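Local coordinates for protein thermotoga maritima TmcAL (Thermotoga maritima, PDB 5Y0T) that belongs to the HIGH nucleotidyl transferase family of the HUP clan and holds adenosine-5'-rp-alpha-thio-triphosphate in its pocket, at residues Tyr10-Asn15 against Pro47-Lys52. Sequence-based numbering, arbitrary orientation.
Sequences YNPFHN and PAVIDK. With TAT (adenosine-5'-rp-alpha-thio-triphosphate), chain E.
Asn11 OD1 is held by one hydrogen bond, short and in the carbonyl plane: Val49 N gives its hydrogen to a lone pair of Asn11 OD1 at 2.7 Å, with an N-H...O angle of 157°. CG lies anti to the backbone N (chi1 -172°), which carries the amide across to the 47-52 loop. Asn11 OD1 also lies 3.3 Å from Ala48 CA, while Val49 CG1 lies 3.5 Å from Asn11 OD1. Asparagine suits this buried place because its amide offers an acceptor to Val49 N and a donor besides. Here the buried ND2 is satisfied by OD1 of the modified residue CSD at position 42. A cis peptide then turns the chain into Pro12, whose CB meets Val49 CG1 at 4.3 Å; Met217 of helix 210-218 touches both side chains. On its far side the 10-15 loop faces the ligand. Tyr10 N donates to TAT O2A at 2.9 Å, nearly straight (168°). His14, at the N-cap of helix 15-28 and first in the HNGH form of the HIGH signature, directs NE2 to TAT O1A at 3.0 Å; His17 also binds TAT. Asn11 thus joins the phosphate-binding loop to the 47-52 loop by a bond between two neutral amides, probably helping to fix the backbone carrying the neighbouring donors.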
# COMPACT_ATOMS: atom_id res chain seq x y z
N TYR A 10 10.85 7.05 -24.29
CA TYR A 10 11.84 8.11 -24.09
C TYR A 10 12.31 8.13 -22.64
O TYR A 10 12.16 9.14 -21.95
CB TYR A 10 11.26 9.49 -24.49
CG TYR A 10 11.02 9.71 -25.98
CD1 TYR A 10 11.69 8.95 -26.95
CD2 TYR A 10 10.13 10.69 -26.43
CE1 TYR A 10 11.48 9.16 -28.32
CE2 TYR A 10 9.91 10.90 -27.78
CZ TYR A 10 10.59 10.15 -28.73
OH TYR A 10 10.37 10.39 -30.08
N ASN A 11 12.92 7.03 -22.19
CA ASN A 11 13.25 6.84 -20.77
C ASN A 11 14.73 6.57 -20.54
O ASN A 11 15.09 5.47 -20.11
CB ASN A 11 12.43 5.67 -20.19
CG ASN A 11 12.58 5.54 -18.67
OD1 ASN A 11 12.97 6.49 -17.99
ND2 ASN A 11 12.29 4.36 -18.14
N PRO A 12 15.60 7.56 -20.80
CA PRO A 12 15.38 8.92 -21.29
C PRO A 12 15.44 9.06 -22.83
O PRO A 12 15.78 8.09 -23.53
CB PRO A 12 16.54 9.69 -20.66
CG PRO A 12 17.68 8.68 -20.81
CD PRO A 12 17.03 7.32 -20.51
N PHE A 13 15.19 10.27 -23.35
CA PHE A 13 15.31 10.51 -24.79
C PHE A 13 16.78 10.51 -25.11
O PHE A 13 17.50 11.37 -24.62
CB PHE A 13 14.67 11.84 -25.20
CG PHE A 13 14.55 12.04 -26.69
CD1 PHE A 13 15.68 12.22 -27.48
CD2 PHE A 13 13.30 12.06 -27.29
CE1 PHE A 13 15.57 12.41 -28.85
CE2 PHE A 13 13.19 12.24 -28.67
CZ PHE A 13 14.32 12.40 -29.44
N HIS A 14 17.23 9.59 -25.96
CA HIS A 14 18.66 9.49 -26.21
C HIS A 14 18.97 9.62 -27.69
O HIS A 14 18.11 9.95 -28.49
CB HIS A 14 19.25 8.17 -25.64
CG HIS A 14 18.54 6.92 -26.10
ND1 HIS A 14 18.22 6.68 -27.42
CD2 HIS A 14 18.13 5.83 -25.40
CE1 HIS A 14 17.63 5.49 -27.51
NE2 HIS A 14 17.57 4.96 -26.30
N ASN A 15 20.23 9.42 -28.04
CA ASN A 15 20.64 9.61 -29.43
C ASN A 15 19.95 8.64 -30.40
O ASN A 15 19.66 9.00 -31.54
CB ASN A 15 22.16 9.47 -29.53
CG ASN A 15 22.88 10.63 -28.87
OD1 ASN A 15 22.30 11.70 -28.67
ND2 ASN A 15 24.16 10.42 -28.53
N PRO A 47 9.67 2.82 -13.21
CA PRO A 47 9.29 4.23 -13.34
C PRO A 47 10.13 4.89 -14.41
O PRO A 47 11.27 4.46 -14.65
CB PRO A 47 9.62 4.82 -11.97
CG PRO A 47 10.73 3.94 -11.44
CD PRO A 47 10.46 2.55 -11.99
N ALA A 48 9.60 5.93 -15.03
CA ALA A 48 10.40 6.76 -15.92
C ALA A 48 11.43 7.46 -15.05
O ALA A 48 11.16 7.79 -13.89
CB ALA A 48 9.53 7.74 -16.67
N VAL A 49 12.62 7.67 -15.59
CA VAL A 49 13.68 8.18 -14.73
C VAL A 49 13.44 9.67 -14.41
O VAL A 49 13.87 10.15 -13.36
CB VAL A 49 15.07 7.93 -15.37
CG1 VAL A 49 15.27 8.79 -16.65
CG2 VAL A 49 16.16 8.17 -14.34
N ILE A 50 12.73 10.38 -15.29
CA ILE A 50 12.16 11.70 -14.99
C ILE A 50 10.72 11.68 -15.48
O ILE A 50 10.37 10.80 -16.26
CB ILE A 50 12.91 12.87 -15.63
CG1 ILE A 50 13.05 12.64 -17.15
CG2 ILE A 50 14.29 13.07 -15.00
CD1 ILE A 50 13.80 13.81 -17.84
N ASP A 51 9.88 12.63 -15.06
CA ASP A 51 8.44 12.40 -15.26
C ASP A 51 7.98 12.78 -16.67
O ASP A 51 8.76 13.25 -17.49
CB ASP A 51 7.60 13.10 -14.17
CG ASP A 51 7.54 14.62 -14.30
OD1 ASP A 51 7.95 15.21 -15.33
OD2 ASP A 51 7.03 15.24 -13.34
N LYS A 52 6.70 12.55 -16.94
CA LYS A 52 6.19 12.65 -18.30
C LYS A 52 6.12 14.11 -18.76
O LYS A 52 6.20 14.38 -19.96
CB LYS A 52 4.80 12.00 -18.39
CG LYS A 52 3.74 12.74 -17.56
CD LYS A 52 2.49 11.89 -17.36
CE LYS A 52 1.46 12.63 -16.50
NZ LYS A 52 0.22 11.81 -16.28
N1 TAT E . 18.11 3.19 -33.63
C2 TAT E . 16.95 3.38 -34.30
N3 TAT E . 15.76 3.52 -33.70
C4 TAT E . 15.67 3.47 -32.35
C5 TAT E . 16.88 3.29 -31.55
C6 TAT E . 18.15 3.13 -32.29
N6 TAT E . 19.33 2.95 -31.63
N7 TAT E . 16.50 3.29 -30.25
C8 TAT E . 15.16 3.48 -30.22
N9 TAT E . 14.67 3.59 -31.47
PA TAT E . 11.26 3.86 -27.20
PB TAT E . 13.14 1.61 -26.93
PG TAT E . 15.79 1.13 -25.89
C1' TAT E . 13.24 3.78 -31.83
O1A TAT E . 17.01 2.04 -25.95
O1B TAT E . 12.65 0.57 -25.97
S1G TAT E . 9.65 2.78 -27.41
C2' TAT E . 12.40 2.63 -31.27
O2' TAT E . 12.51 1.45 -32.07
O2A TAT E . 11.16 5.14 -26.40
O2B TAT E . 13.10 1.33 -28.41
O2G TAT E . 15.36 0.83 -24.47
C3' TAT E . 11.02 3.24 -31.26
O3' TAT E . 10.39 3.11 -32.55
O3A TAT E . 12.48 3.03 -26.54
O3B TAT E . 14.63 2.07 -26.52
O3G TAT E . 15.81 -0.08 -26.78
C4' TAT E . 11.30 4.71 -30.98
O4' TAT E . 12.69 4.95 -31.24
C5' TAT E . 11.00 5.09 -29.53
O5' TAT E . 11.77 4.23 -28.68